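Local structure of beta-ketoacyl-[acyl-carrier-protein] synthase FabY (Pseudomonas aeruginosa, 4CW4) at residues Ala470-Tyr474 against Val475-Leu479; Asp215-Gln218 against Pro219-Ala223; Ala584-Gln587 against Arg588-Gly592; Lys400-Ile403 against Ser404-Gly407. The protein catalyses the condensation of acetyl-CoA with malonyl-ACP to give acetoacetyl-ACP, the primer of fatty acid biosynthesis. All blocks are in the same frame, centred on the assembly; numbering follows the deposited sequence.

Contact 1. Residues Ala470-Tyr474 against Val475-Leu479; sequences AVKAY and VGHSL
The backbone makes a single helical turn, in which V475 N donates to V471 O (3.2 Å) and G476 N to K472 O (3.0 Å), and it leaves the helix at G476 with a positive phi of 67°. The bond from V475 lies in the plane of the V471 carbonyl. The bond from G476 is less straight and reaches K472 O from above its carbonyl plane. V471 O also accepts the N-H of Y474, so two donors grip it. K472 and H477 carry the side-chain contact. They run alongside each other and point the same way. K472 CE sits over the middle of the imidazole, 3.6 Å from the centroid of the H477 ring and only 7° off the normal, a CH-pi contact. The lysine chain is extended as far as CE and then bends (chi4 60°), and NZ hydrogen-bonds H439 O. On the other face of the H477 ring, L479 CD2 lies 4.1 Å above the plane, toward the rim. L479 N donates to H477 ND1 over 3.1 Å, from a position tilted out of the ring plane. Contacts on both faces and the bond to ND1 help set how the imidazole is turned; F361 also meets the ring. H477 and H439 are predicted active-site residues, and the H477 side chain touches that of C286, the inferred active-site cysteine. This fits the Cys-His-His triad of the KAS I/II enzymes. V471 CG2 meets V475 CG2 at 4.2 Å. Both valines pack on helix 482-496, and V471 and Y474 also touch M33 of helix 28-33.

Contact 2. Residues Asp215-Gln218 against Pro219-Ala223; sequences DNVQ and PDEIA
E221 OE1 accepts the backbone N-H of Q218 in a nearly straight bond, 2.9 Å from Q218 N. The donor comes from above the carboxylate plane. The chi1 of -71° sets CG beside the backbone N of E221, and from there the extended chain brings the carboxylate back over Q218. The other oxygen, OE2, forms a salt bridge with K629, so the carboxylate is held at both oxygens. A second bond runs the other way: E221 N donates to Q218 O over 3.0 Å. That donor also stands above the plane of the carbonyl it meets. With P219 and D220 at the two corners, this is a type I beta turn. It leads from the end of helix 210-215 into strand 222-225, which lies beside strands 278-283 and 307-314 in the N-terminal half of the thiolase-type fold. The Q218 amide stacks on the E221 carboxylate with their planes 30° apart, and Q218 OE1 accepts a hydrogen bond from V627 N. D220 lies beside Q218, its OD1 3.4 Å from Q218 CB. This OD1 is buried and has no hydrogen-bonding partner in the model. OD2 instead pairs with K416 of the second subunit in a salt bridge, which ties the turn to the other subunit. V217 and I222 cross at about a right angle. V217 CG2 touches I222 CD1 at 3.6 Å, and V217 also packs on L377 of helix 375-381.

Contact 3. Residues Ala584-Gln587 against Arg588-Gly592; sequences AYDQ and RALQG
Y585 CZ meets the methyl CB of A589 at 4.0 Å, one helical turn on, the ring lying oblique to it. The same pair is joined through the backbone: A589 N donates to Y585 O over 2.8 Å, nearly in line with the carbonyl. R588 N to A584 O (3.1 Å) and L590 N to D586 O (2.9 Å) repeat the alpha-helical bond. The next one, Q591 N to Q587 O, is weak, as the helix is ending. L590 leans back over this turn, its CG 3.3 Å from D586 O. Q587 bends at chi2 (-82°), which brings NE2 to within 3.9 Å of L590 CD1. G592 closes the helix with a positive phi of 86° in a Schellman motif, and G592 N donates to A589 O. The second shell holds the polar ends. Y585 OH hydrogen-bonds D201, D586 OD1 is shared by R23 and H28, and the bent R588 chain forms a salt bridge with D593. This is the last turn of helix 565-590. A589 and L590 rest on R23 of strand 22-23, and Q587 and L590 touch E45 of helix 40-53.

Contact 4. Residues Lys400-Ile403 against Ser404-Gly407; sequences KKSI and SAPG
S404 follows I403 in a tight turn and bonds back to S402. S404 N donates to S402 OG in a fairly straight bond of 3.2 Å. With chi1 at 164°, S402 OG is turned opposite its own N and lies near the N-H two residues on. S404 OG also lies 3.2 Å from S402 OG. A405 N makes a weak bond of 3.4 Å to S402 O, and A405 CB touches S402 CB at 4.1 Å. K400 holds A405 through its carbonyl oxygen. The lysine chain runs out straight at first and then bends at chi3 (71°) and chi4 (67°). These bends bring K400 NZ to A405 O at 2.6 Å, a short bond tilted from the carbonyl plane. A water 2.8 Å from K400 NZ accepts from it and passes a hydrogen bond to P406 O, 3.0 Å from the water. D397 forms a salt bridge with the same ammonium. The lysine thus links an early and a late part of the loop between strand 387-394 and helix 409-425. One flank faces the dimer partner: K401 O is hydrogen-bonded to Y271 OH of the second subunit, and I403 packs on that tyrosine. S404 touches F540, and I403 pairs through its backbone with G541. Those two belong to a glycine-rich loop that in related ketosynthases gates the acyl pocket, so this loop probably lies beside the gate. The local motif is an ST turn, the serine oxygen bonding the N-H two residues on, combined with a type I beta turn with I403 and S404 at its corners.

Contact 1 holds H477, a predicted active-site residue, and its centre lies about 10 Å from the centre of the chain. Contact 4 comes nearest to it, about 10 Å between nearest atoms. The P406 side chain in contact 4 is about 9 Å from that of H439, so this loop lies near the active-site region. Contacts 2 and 3 are structural and lie about 19 Å and 17 Å from contact 1 by nearest atoms. Contacts 3 and 4 lie on opposite sides of the chain's centre, their own centres about 46 Å apart. Contacts 2 and 4 both reach the second subunit, though about 41 Å separates their centres. Contacts 1 and 3 touch no other chain.

Contact 1. Residues Ala470-Tyr474 against Val475-Leu479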
ATOM      1  N   ALA A 470     -20.693   7.075 -15.892  1.00 10.12           N
ATOM      2  CA  ALA A 470     -19.990   7.496 -14.676  1.00 10.06           C
ATOM      3  C   ALA A 470     -20.606   6.865 -13.425  1.00  9.73           C
ATOM      4  O   ALA A 470     -21.598   7.334 -12.895  1.00  9.88           O
ATOM      5  CB  ALA A 470     -19.987   9.013 -14.575  1.00 10.50           C
ATOM      6  N   VAL A 471     -20.009   5.763 -12.987  1.00  8.94           N
ATOM      7  CA  VAL A 471     -20.599   4.957 -11.930  1.00  8.51           C
ATOM      8  C   VAL A 471     -20.681   5.728 -10.603  1.00  8.72           C
ATOM      9  O   VAL A 471     -21.542   5.438  -9.775  1.00  8.92           O
ATOM     10  CB  VAL A 471     -19.822   3.635 -11.738  1.00  9.64           C
ATOM     11  CG1 VAL A 471     -18.506   3.888 -10.986  1.00 10.66           C
ATOM     12  CG2 VAL A 471     -20.685   2.589 -11.037  1.00  9.28           C
ATOM     13  N   LYS A 472     -19.806   6.717 -10.408  1.00  8.47           N
ATOM     14  CA  LYS A 472     -19.788   7.461  -9.138  1.00  9.36           C
ATOM     15  C   LYS A 472     -21.054   8.287  -8.935  1.00  9.49           C
ATOM     16  O   LYS A 472     -21.361   8.697  -7.814  1.00  9.86           O
ATOM     17  CB  LYS A 472     -18.550   8.358  -9.027  1.00  8.95           C
ATOM     18  CG  LYS A 472     -17.225   7.583  -8.946  1.00  8.25           C
ATOM     19  CD  LYS A 472     -16.019   8.516  -8.908  1.00  9.36           C
ATOM     20  CE  LYS A 472     -14.690   7.756  -8.887  1.00  9.90           C
ATOM     21  NZ  LYS A 472     -14.513   6.895 -10.088  1.00  9.84           N
ATOM     22  N   ALA A 473     -21.810   8.529 -10.002  1.00  8.86           N
ATOM     23  CA  ALA A 473     -23.101   9.193  -9.844  1.00  8.56           C
ATOM     24  C   ALA A 473     -24.019   8.379  -8.932  1.00  8.78           C
ATOM     25  O   ALA A 473     -24.828   8.935  -8.166  1.00  9.24           O
ATOM     26  CB  ALA A 473     -23.759   9.378 -11.202  1.00  9.19           C
ATOM     27  N   TYR A 474     -23.920   7.061  -9.069  1.00  8.56           N
ATOM     28  CA  TYR A 474     -24.741   6.123  -8.298  1.00  8.33           C
ATOM     29  C   TYR A 474     -24.172   5.776  -6.928  1.00  8.61           C
ATOM     30  O   TYR A 474     -24.916   5.754  -5.942  1.00  9.34           O
ATOM     31  CB  TYR A 474     -24.941   4.821  -9.079  1.00  9.07           C
ATOM     32  CG  TYR A 474     -25.672   4.985 -10.385  1.00 10.31           C
ATOM     33  CD1 TYR A 474     -27.060   5.082 -10.406  1.00 10.74           C
ATOM     34  CD2 TYR A 474     -24.995   5.058 -11.601  1.00 10.51           C
ATOM     35  CE1 TYR A 474     -27.760   5.218 -11.588  1.00 10.53           C
ATOM     36  CE2 TYR A 474     -25.695   5.211 -12.796  1.00 10.41           C
ATOM     37  CZ  TYR A 474     -27.081   5.286 -12.779  1.00 10.83           C
ATOM     38  OH  TYR A 474     -27.797   5.430 -13.942  1.00 11.31           O
ATOM     39  N   VAL A 475     -22.882   5.429  -6.875  1.00  8.69           N
ATOM     40  CA  VAL A 475     -22.318   4.828  -5.668  1.00  8.77           C
ATOM     41  C   VAL A 475     -21.208   5.644  -5.028  1.00  9.99           C
ATOM     42  O   VAL A 475     -20.592   5.197  -4.082  1.00 10.62           O
ATOM     43  CB  VAL A 475     -21.797   3.391  -5.956  1.00  9.33           C
ATOM     44  CG1 VAL A 475     -22.939   2.512  -6.457  1.00 10.66           C
ATOM     45  CG2 VAL A 475     -20.621   3.408  -6.964  1.00 10.32           C
ATOM     46  N   GLY A 476     -20.987   6.852  -5.520  1.00  9.70           N
ATOM     47  CA  GLY A 476     -19.930   7.681  -4.984  1.00 10.47           C
ATOM     48  C   GLY A 476     -18.565   7.106  -5.286  1.00  9.13           C
ATOM     49  O   GLY A 476     -18.418   6.230  -6.147  1.00  9.88           O
ATOM     50  N   HIS A 477     -17.569   7.636  -4.588  1.00  8.38           N
ATOM     51  CA  HIS A 477     -16.165   7.367  -4.827  1.00  8.77           C
ATOM     52  C   HIS A 477     -15.600   6.519  -3.696  1.00  8.14           C
ATOM     53  O   HIS A 477     -15.364   7.015  -2.599  1.00  8.81           O
ATOM     54  CB  HIS A 477     -15.446   8.708  -4.889  1.00  9.44           C
ATOM     55  CG  HIS A 477     -14.056   8.625  -5.412  1.00 10.49           C
ATOM     56  ND1 HIS A 477     -13.349   7.449  -5.426  1.00 11.27           N
ATOM     57  CD2 HIS A 477     -13.245   9.564  -5.955  1.00 12.31           C
ATOM     58  CE1 HIS A 477     -12.161   7.660  -5.971  1.00 13.14           C
ATOM     59  NE2 HIS A 477     -12.070   8.935  -6.299  1.00 14.34           N
ATOM     60  N   SER A 478     -15.393   5.235  -3.964  1.00  7.99           N
ATOM     61  CA  SER A 478     -14.926   4.289  -2.942  1.00  9.30           C
ATOM     62  C   SER A 478     -13.405   4.160  -2.879  1.00  8.51           C
ATOM     63  O   SER A 478     -12.873   3.200  -2.324  1.00  8.92           O
ATOM     64  CB  SER A 478     -15.558   2.914  -3.161  1.00  9.57           C
ATOM     65  OG  SER A 478     -15.195   2.433  -4.442  1.00  8.87           O
ATOM     66  N   LEU A 479     -12.707   5.158  -3.405  1.00  8.78           N
ATOM     67  CA  LEU A 479     -11.273   5.318  -3.158  1.00  9.29           C
ATOM     68  C   LEU A 479     -10.524   4.149  -3.815  1.00 10.10           C
ATOM     69  O   LEU A 479     -10.560   4.040  -5.036  1.00  9.98           O
ATOM     70  CB  LEU A 479     -10.975   5.485  -1.665  1.00  9.12           C
ATOM     71  CG  LEU A 479     -11.690   6.641  -0.948  1.00 11.20           C
ATOM     72  CD1 LEU A 479     -11.148   6.818   0.457  1.00 11.30           C
ATOM     73  CD2 LEU A 479     -11.609   7.963  -1.723  1.00 12.94           C
TER

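Contact 2. Residues Asp215-Gln218 against Pro219-Ala223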
ATOM      1  N   ASP A 215      -6.991 -27.936  -7.025  1.00 18.82           N
ATOM      2  CA  ASP A 215      -6.527 -29.258  -7.477  1.00 20.23           C
ATOM      3  C   ASP A 215      -5.994 -29.225  -8.924  1.00 17.46           C
ATOM      4  O   ASP A 215      -5.289 -30.143  -9.359  1.00 18.06           O
ATOM      5  CB  ASP A 215      -7.677 -30.278  -7.442  1.00 24.32           C
ATOM      6  CG  ASP A 215      -7.931 -30.873  -6.063  1.00 28.62           C
ATOM      7  OD1 ASP A 215      -7.114 -30.700  -5.137  1.00 30.08           O
ATOM      8  OD2 ASP A 215      -8.981 -31.543  -5.922  1.00 31.14           O
ATOM      9  N   ASN A 216      -6.357 -28.183  -9.672  1.00 15.32           N
ATOM     10  CA  ASN A 216      -5.984 -28.088 -11.078  1.00 15.23           C
ATOM     11  C   ASN A 216      -4.798 -27.190 -11.396  1.00 15.03           C
ATOM     12  O   ASN A 216      -4.460 -27.026 -12.561  1.00 17.40           O
ATOM     13  CB  ASN A 216      -7.186 -27.664 -11.921  1.00 15.62           C
ATOM     14  CG  ASN A 216      -8.034 -28.846 -12.351  1.00 16.09           C
ATOM     15  OD1 ASN A 216      -7.850 -29.398 -13.438  1.00 18.04           O
ATOM     16  ND2 ASN A 216      -8.951 -29.251 -11.493  1.00 16.06           N
ATOM     17  N   VAL A 217      -4.161 -26.625 -10.373  1.00 14.18           N
ATOM     18  CA  VAL A 217      -2.989 -25.765 -10.571  1.00 13.61           C
ATOM     19  C   VAL A 217      -1.918 -26.101  -9.532  1.00 14.12           C
ATOM     20  O   VAL A 217      -2.189 -26.828  -8.577  1.00 14.33           O
ATOM     21  CB  VAL A 217      -3.372 -24.258 -10.507  1.00 14.92           C
ATOM     22  CG1 VAL A 217      -4.397 -23.924 -11.592  1.00 15.24           C
ATOM     23  CG2 VAL A 217      -3.903 -23.865  -9.141  1.00 14.05           C
ATOM     24  N   GLN A 218      -0.698 -25.608  -9.728  1.00 14.03           N
ATOM     25  CA  GLN A 218       0.340 -25.741  -8.708  1.00 14.09           C
ATOM     26  C   GLN A 218       0.074 -24.770  -7.551  1.00 13.93           C
ATOM     27  O   GLN A 218      -0.623 -23.766  -7.712  1.00 14.07           O
ATOM     28  CB  GLN A 218       1.739 -25.533  -9.299  1.00 16.48           C
ATOM     29  CG  GLN A 218       2.048 -26.571 -10.380  1.00 19.64           C
ATOM     30  CD  GLN A 218       3.484 -26.573 -10.843  1.00 23.69           C
ATOM     31  OE1 GLN A 218       4.360 -26.094 -10.160  1.00 23.18           O
ATOM     32  NE2 GLN A 218       3.717 -27.103 -12.032  1.00 27.24           N
ATOM     33  N   PRO A 219       0.595 -25.090  -6.360  1.00 14.23           N
ATOM     34  CA  PRO A 219       0.252 -24.252  -5.198  1.00 14.82           C
ATOM     35  C   PRO A 219       0.662 -22.775  -5.317  1.00 13.45           C
ATOM     36  O   PRO A 219       0.008 -21.911  -4.731  1.00 15.23           O
ATOM     37  CB  PRO A 219       1.023 -24.918  -4.042  1.00 15.74           C
ATOM     38  CG  PRO A 219       1.161 -26.340  -4.472  1.00 17.19           C
ATOM     39  CD  PRO A 219       1.363 -26.289  -5.978  1.00 15.40           C
ATOM     40  N   ASP A 220       1.724 -22.503  -6.062  1.00 13.56           N
ATOM     41  CA  ASP A 220       2.199 -21.142  -6.256  1.00 13.35           C
ATOM     42  C   ASP A 220       1.490 -20.409  -7.386  1.00 13.77           C
ATOM     43  O   ASP A 220       1.804 -19.254  -7.641  1.00 15.29           O
ATOM     44  CB  ASP A 220       3.717 -21.120  -6.479  1.00 13.56           C
ATOM     45  CG  ASP A 220       4.154 -21.901  -7.711  1.00 14.14           C
ATOM     46  OD1 ASP A 220       3.406 -22.798  -8.152  1.00 13.70           O
ATOM     47  OD2 ASP A 220       5.285 -21.642  -8.203  1.00 17.35           O
ATOM     48  N   GLU A 221       0.532 -21.067  -8.040  1.00 12.56           N
ATOM     49  CA  GLU A 221      -0.137 -20.487  -9.215  1.00 12.27           C
ATOM     50  C   GLU A 221      -1.477 -19.783  -8.934  1.00 12.62           C
ATOM     51  O   GLU A 221      -2.240 -19.443  -9.852  1.00 13.59           O
ATOM     52  CB  GLU A 221      -0.289 -21.568 -10.306  1.00 12.61           C
ATOM     53  CG  GLU A 221       1.055 -21.924 -10.948  1.00 13.04           C
ATOM     54  CD  GLU A 221       0.960 -23.004 -12.002  1.00 14.60           C
ATOM     55  OE1 GLU A 221      -0.000 -23.811 -11.938  1.00 15.08           O
ATOM     56  OE2 GLU A 221       1.846 -23.032 -12.888  1.00 17.00           O
ATOM     57  N   ILE A 222      -1.749 -19.580  -7.654  1.00 12.18           N
ATOM     58  CA  ILE A 222      -2.874 -18.780  -7.193  1.00 12.24           C
ATOM     59  C   ILE A 222      -2.308 -17.450  -6.720  1.00 12.02           C
ATOM     60  O   ILE A 222      -1.275 -17.424  -6.081  1.00 13.43           O
ATOM     61  CB  ILE A 222      -3.557 -19.436  -5.976  1.00 14.52           C
ATOM     62  CG1 ILE A 222      -3.983 -20.865  -6.283  1.00 18.21           C
ATOM     63  CG2 ILE A 222      -4.733 -18.595  -5.488  1.00 14.52           C
ATOM     64  CD1 ILE A 222      -5.036 -20.970  -7.285  1.00 20.72           C
ATOM     65  N   ALA A 223      -2.966 -16.349  -7.039  1.00 11.03           N
ATOM     66  CA  ALA A 223      -2.507 -15.032  -6.621  1.00 11.33           C
ATOM     67  C   ALA A 223      -3.679 -14.218  -6.123  1.00 10.49           C
ATOM     68  O   ALA A 223      -4.770 -14.355  -6.636  1.00 11.56           O
ATOM     69  CB  ALA A 223      -1.888 -14.322  -7.780  1.00 12.66           C
TER

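Contact 3. Residues Ala584-Gln587 against Arg588-Gly592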
ATOM      1  N   ALA A 584     -27.481 -21.557  -8.827  1.00 10.72           N
ATOM      2  CA  ALA A 584     -27.967 -22.058  -7.547  1.00 11.17           C
ATOM      3  C   ALA A 584     -27.428 -21.219  -6.390  1.00 10.80           C
ATOM      4  O   ALA A 584     -28.147 -20.951  -5.418  1.00 11.17           O
ATOM      5  CB  ALA A 584     -27.605 -23.504  -7.376  1.00 11.99           C
ATOM      6  N   TYR A 585     -26.176 -20.789  -6.487  1.00 10.50           N
ATOM      7  CA  TYR A 585     -25.636 -19.868  -5.500  1.00 10.48           C
ATOM      8  C   TYR A 585     -26.427 -18.554  -5.504  1.00 11.55           C
ATOM      9  O   TYR A 585     -26.809 -18.061  -4.462  1.00 11.07           O
ATOM     10  CB  TYR A 585     -24.123 -19.595  -5.719  1.00 11.45           C
ATOM     11  CG  TYR A 585     -23.688 -18.359  -4.969  1.00 11.20           C
ATOM     12  CD1 TYR A 585     -23.784 -18.312  -3.595  1.00 11.21           C
ATOM     13  CD2 TYR A 585     -23.252 -17.230  -5.637  1.00 11.28           C
ATOM     14  CE1 TYR A 585     -23.463 -17.183  -2.898  1.00 10.49           C
ATOM     15  CE2 TYR A 585     -22.918 -16.071  -4.945  1.00 11.49           C
ATOM     16  CZ  TYR A 585     -23.048 -16.057  -3.576  1.00 10.24           C
ATOM     17  OH  TYR A 585     -22.717 -14.940  -2.856  1.00 12.74           O
ATOM     18  N   ASP A 586     -26.624 -17.956  -6.667  1.00 10.82           N
ATOM     19  CA  ASP A 586     -27.387 -16.705  -6.753  1.00 10.87           C
ATOM     20  C   ASP A 586     -28.751 -16.862  -6.061  1.00 10.57           C
ATOM     21  O   ASP A 586     -29.177 -15.986  -5.336  1.00 10.54           O
ATOM     22  CB  ASP A 586     -27.569 -16.324  -8.228  1.00 10.97           C
ATOM     23  CG  ASP A 586     -28.256 -14.988  -8.433  1.00 11.84           C
ATOM     24  OD1 ASP A 586     -28.005 -14.028  -7.664  1.00 11.26           O
ATOM     25  OD2 ASP A 586     -29.038 -14.892  -9.406  1.00 13.73           O
ATOM     26  N   GLN A 587     -29.427 -17.985  -6.280  1.00 11.64           N
ATOM     27  CA  GLN A 587     -30.713 -18.236  -5.628  1.00 12.68           C
ATOM     28  C   GLN A 587     -30.584 -18.271  -4.119  1.00 12.30           C
ATOM     29  O   GLN A 587     -31.440 -17.744  -3.409  1.00 13.08           O
ATOM     30  CB  GLN A 587     -31.283 -19.565  -6.109  1.00 14.99           C
ATOM     31  CG  GLN A 587     -31.825 -19.519  -7.524  1.00 17.44           C
ATOM     32  CD  GLN A 587     -33.220 -18.969  -7.564  1.00 21.41           C
ATOM     33  OE1 GLN A 587     -34.188 -19.624  -7.136  1.00 24.72           O
ATOM     34  NE2 GLN A 587     -33.345 -17.755  -8.056  1.00 23.15           N
ATOM     35  N   ARG A 588     -29.528 -18.898  -3.602  1.00 11.79           N
ATOM     36  CA  ARG A 588     -29.363 -18.916  -2.157  1.00 11.65           C
ATOM     37  C   ARG A 588     -29.077 -17.503  -1.641  1.00 11.17           C
ATOM     38  O   ARG A 588     -29.584 -17.094  -0.593  1.00 11.23           O
ATOM     39  CB  ARG A 588     -28.228 -19.863  -1.747  1.00 13.65           C
ATOM     40  CG  ARG A 588     -28.501 -21.373  -1.979  1.00 14.23           C
ATOM     41  CD  ARG A 588     -29.897 -21.825  -1.584  1.00 15.54           C
ATOM     42  NE  ARG A 588     -30.235 -21.485  -0.207  1.00 15.58           N
ATOM     43  CZ  ARG A 588     -31.456 -21.204   0.215  1.00 15.93           C
ATOM     44  NH1 ARG A 588     -32.475 -21.231  -0.616  1.00 15.71           N
ATOM     45  NH2 ARG A 588     -31.660 -20.889   1.472  1.00 17.26           N
ATOM     46  N   ALA A 589     -28.241 -16.769  -2.367  1.00 11.23           N
ATOM     47  CA  ALA A 589     -27.856 -15.422  -1.956  1.00 11.81           C
ATOM     48  C   ALA A 589     -29.071 -14.502  -1.900  1.00 11.60           C
ATOM     49  O   ALA A 589     -29.164 -13.646  -1.017  1.00 11.77           O
ATOM     50  CB  ALA A 589     -26.772 -14.876  -2.881  1.00 11.88           C
ATOM     51  N   LEU A 590     -30.010 -14.699  -2.824  1.00 11.55           N
ATOM     52  CA  LEU A 590     -31.231 -13.909  -2.860  1.00 11.35           C
ATOM     53  C   LEU A 590     -32.010 -14.115  -1.571  1.00 13.28           C
ATOM     54  O   LEU A 590     -32.662 -13.195  -1.078  1.00 15.23           O
ATOM     55  CB  LEU A 590     -32.093 -14.278  -4.075  1.00 11.61           C
ATOM     56  CG  LEU A 590     -31.586 -13.691  -5.388  1.00 12.90           C
ATOM     57  CD1 LEU A 590     -32.241 -14.366  -6.600  1.00 14.95           C
ATOM     58  CD2 LEU A 590     -31.817 -12.182  -5.419  1.00 12.85           C
ATOM     59  N   GLN A 591     -31.918 -15.324  -1.027  0.53 13.62           N
ATOM     60  CA  GLN A 591     -32.624 -15.696   0.187  0.53 14.56           C
ATOM     61  C   GLN A 591     -31.866 -15.299   1.454  0.53 14.17           C
ATOM     62  O   GLN A 591     -32.339 -15.534   2.567  0.53 15.03           O
ATOM     63  CB  GLN A 591     -32.888 -17.204   0.186  0.53 16.26           C
ATOM     64  CG  GLN A 591     -33.949 -17.642  -0.800  0.53 17.70           C
ATOM     65  CD  GLN A 591     -35.339 -17.520  -0.240  0.53 19.15           C
ATOM     66  OE1 GLN A 591     -35.726 -18.267   0.663  0.53 20.64           O
ATOM     67  NE2 GLN A 591     -36.102 -16.564  -0.758  0.53 20.10           N
ATOM     68  N   GLY A 592     -30.695 -14.690   1.287  1.00 13.85           N
ATOM     69  CA  GLY A 592     -29.875 -14.304   2.416  1.00 14.04           C
ATOM     70  C   GLY A 592     -28.954 -15.400   2.921  1.00 14.79           C
ATOM     71  O   GLY A 592     -28.349 -15.285   3.991  1.00 17.84           O
TER

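Contact 4. Residues Lys400-Ile403 against Ser404-Gly407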
ATOM      1  N   LYS A 400       5.234  18.276 -10.640  1.00 12.54           N
ATOM      2  CA  LYS A 400       3.982  18.855 -10.154  1.00 13.75           C
ATOM      3  C   LYS A 400       4.242  20.048  -9.251  1.00 14.56           C
ATOM      4  O   LYS A 400       5.368  20.265  -8.795  1.00 15.04           O
ATOM      5  CB  LYS A 400       3.147  17.811  -9.389  1.00 14.67           C
ATOM      6  CG  LYS A 400       2.767  16.570 -10.216  1.00 14.29           C
ATOM      7  CD  LYS A 400       1.917  15.556  -9.427  1.00 15.14           C
ATOM      8  CE  LYS A 400       0.486  16.048  -9.148  1.00 15.14           C
ATOM      9  NZ  LYS A 400      -0.329  16.177 -10.395  1.00 15.19           N
ATOM     10  N   LYS A 401       3.187  20.834  -9.031  1.00 16.15           N
ATOM     11  CA  LYS A 401       3.127  21.778  -7.924  1.00 18.58           C
ATOM     12  C   LYS A 401       2.399  21.032  -6.813  1.00 19.20           C
ATOM     13  O   LYS A 401       2.952  20.108  -6.238  1.00 18.81           O
ATOM     14  CB  LYS A 401       2.363  23.043  -8.326  1.00 22.85           C
ATOM     15  CG  LYS A 401       3.117  23.938  -9.260  1.00 27.26           C
ATOM     16  CD  LYS A 401       2.306  25.159  -9.661  1.00 30.41           C
ATOM     17  CE  LYS A 401       3.055  26.022 -10.675  1.00 32.76           C
ATOM     18  NZ  LYS A 401       2.152  27.036 -11.283  1.00 34.69           N
ATOM     19  N   SER A 402       1.153  21.403  -6.536  1.00 20.40           N
ATOM     20  CA  SER A 402       0.344  20.661  -5.576  1.00 20.92           C
ATOM     21  C   SER A 402       0.313  19.184  -5.949  1.00 18.72           C
ATOM     22  O   SER A 402       0.067  18.833  -7.105  1.00 19.18           O
ATOM     23  CB  SER A 402      -1.086  21.184  -5.562  1.00 23.24           C
ATOM     24  OG  SER A 402      -1.932  20.239  -4.924  1.00 25.94           O
ATOM     25  N   ILE A 403       0.533  18.326  -4.964  1.00 18.43           N
ATOM     26  CA  ILE A 403       0.601  16.892  -5.202  1.00 16.65           C
ATOM     27  C   ILE A 403      -0.755  16.302  -5.565  1.00 18.21           C
ATOM     28  O   ILE A 403      -0.817  15.218  -6.105  1.00 17.55           O
ATOM     29  CB  ILE A 403       1.192  16.160  -3.964  1.00 15.93           C
ATOM     30  CG1 ILE A 403       1.698  14.757  -4.311  1.00 14.95           C
ATOM     31  CG2 ILE A 403       0.168  16.092  -2.831  1.00 16.57           C
ATOM     32  CD1 ILE A 403       2.737  14.673  -5.398  1.00 16.38           C
ATOM     33  N   SER A 404      -1.837  17.016  -5.271  1.00 20.20           N
ATOM     34  CA  SER A 404      -3.178  16.458  -5.453  1.00 23.59           C
ATOM     35  C   SER A 404      -3.869  17.010  -6.691  1.00 26.82           C
ATOM     36  O   SER A 404      -4.925  16.512  -7.082  1.00 28.47           O
ATOM     37  CB  SER A 404      -4.051  16.708  -4.213  1.00 24.38           C
ATOM     38  OG  SER A 404      -4.119  18.079  -3.902  1.00 23.92           O
ATOM     39  N   ALA A 405      -3.267  18.015  -7.322  1.00 28.41           N
ATOM     40  CA  ALA A 405      -3.837  18.607  -8.533  1.00 30.40           C
ATOM     41  C   ALA A 405      -3.730  17.647  -9.718  1.00 31.57           C
ATOM     42  O   ALA A 405      -2.819  16.814  -9.767  1.00 31.97           O
ATOM     43  CB  ALA A 405      -3.130  19.912  -8.863  1.00 30.42           C
ATOM     44  N   PRO A 406      -4.649  17.767 -10.691  1.00 33.31           N
ATOM     45  CA  PRO A 406      -4.636  16.870 -11.849  1.00 33.42           C
ATOM     46  C   PRO A 406      -3.424  17.117 -12.724  1.00 31.05           C
ATOM     47  O   PRO A 406      -2.846  18.207 -12.672  1.00 32.47           O
ATOM     48  CB  PRO A 406      -5.903  17.257 -12.603  1.00 35.00           C
ATOM     49  CG  PRO A 406      -6.170  18.646 -12.214  1.00 35.66           C
ATOM     50  CD  PRO A 406      -5.724  18.770 -10.797  1.00 35.15           C
ATOM     51  N   GLY A 407      -3.050  16.123 -13.522  1.00 27.72           N
ATOM     52  CA  GLY A 407      -1.917  16.278 -14.405  1.00 26.29           C
ATOM     53  C   GLY A 407      -1.983  15.454 -15.672  1.00 24.86           C
ATOM     54  O   GLY A 407      -2.966  14.765 -15.950  1.00 27.37           O
TER
HETATM   55  O   HOH W   1       0.000  18.530 -11.915  1.00 24.34           O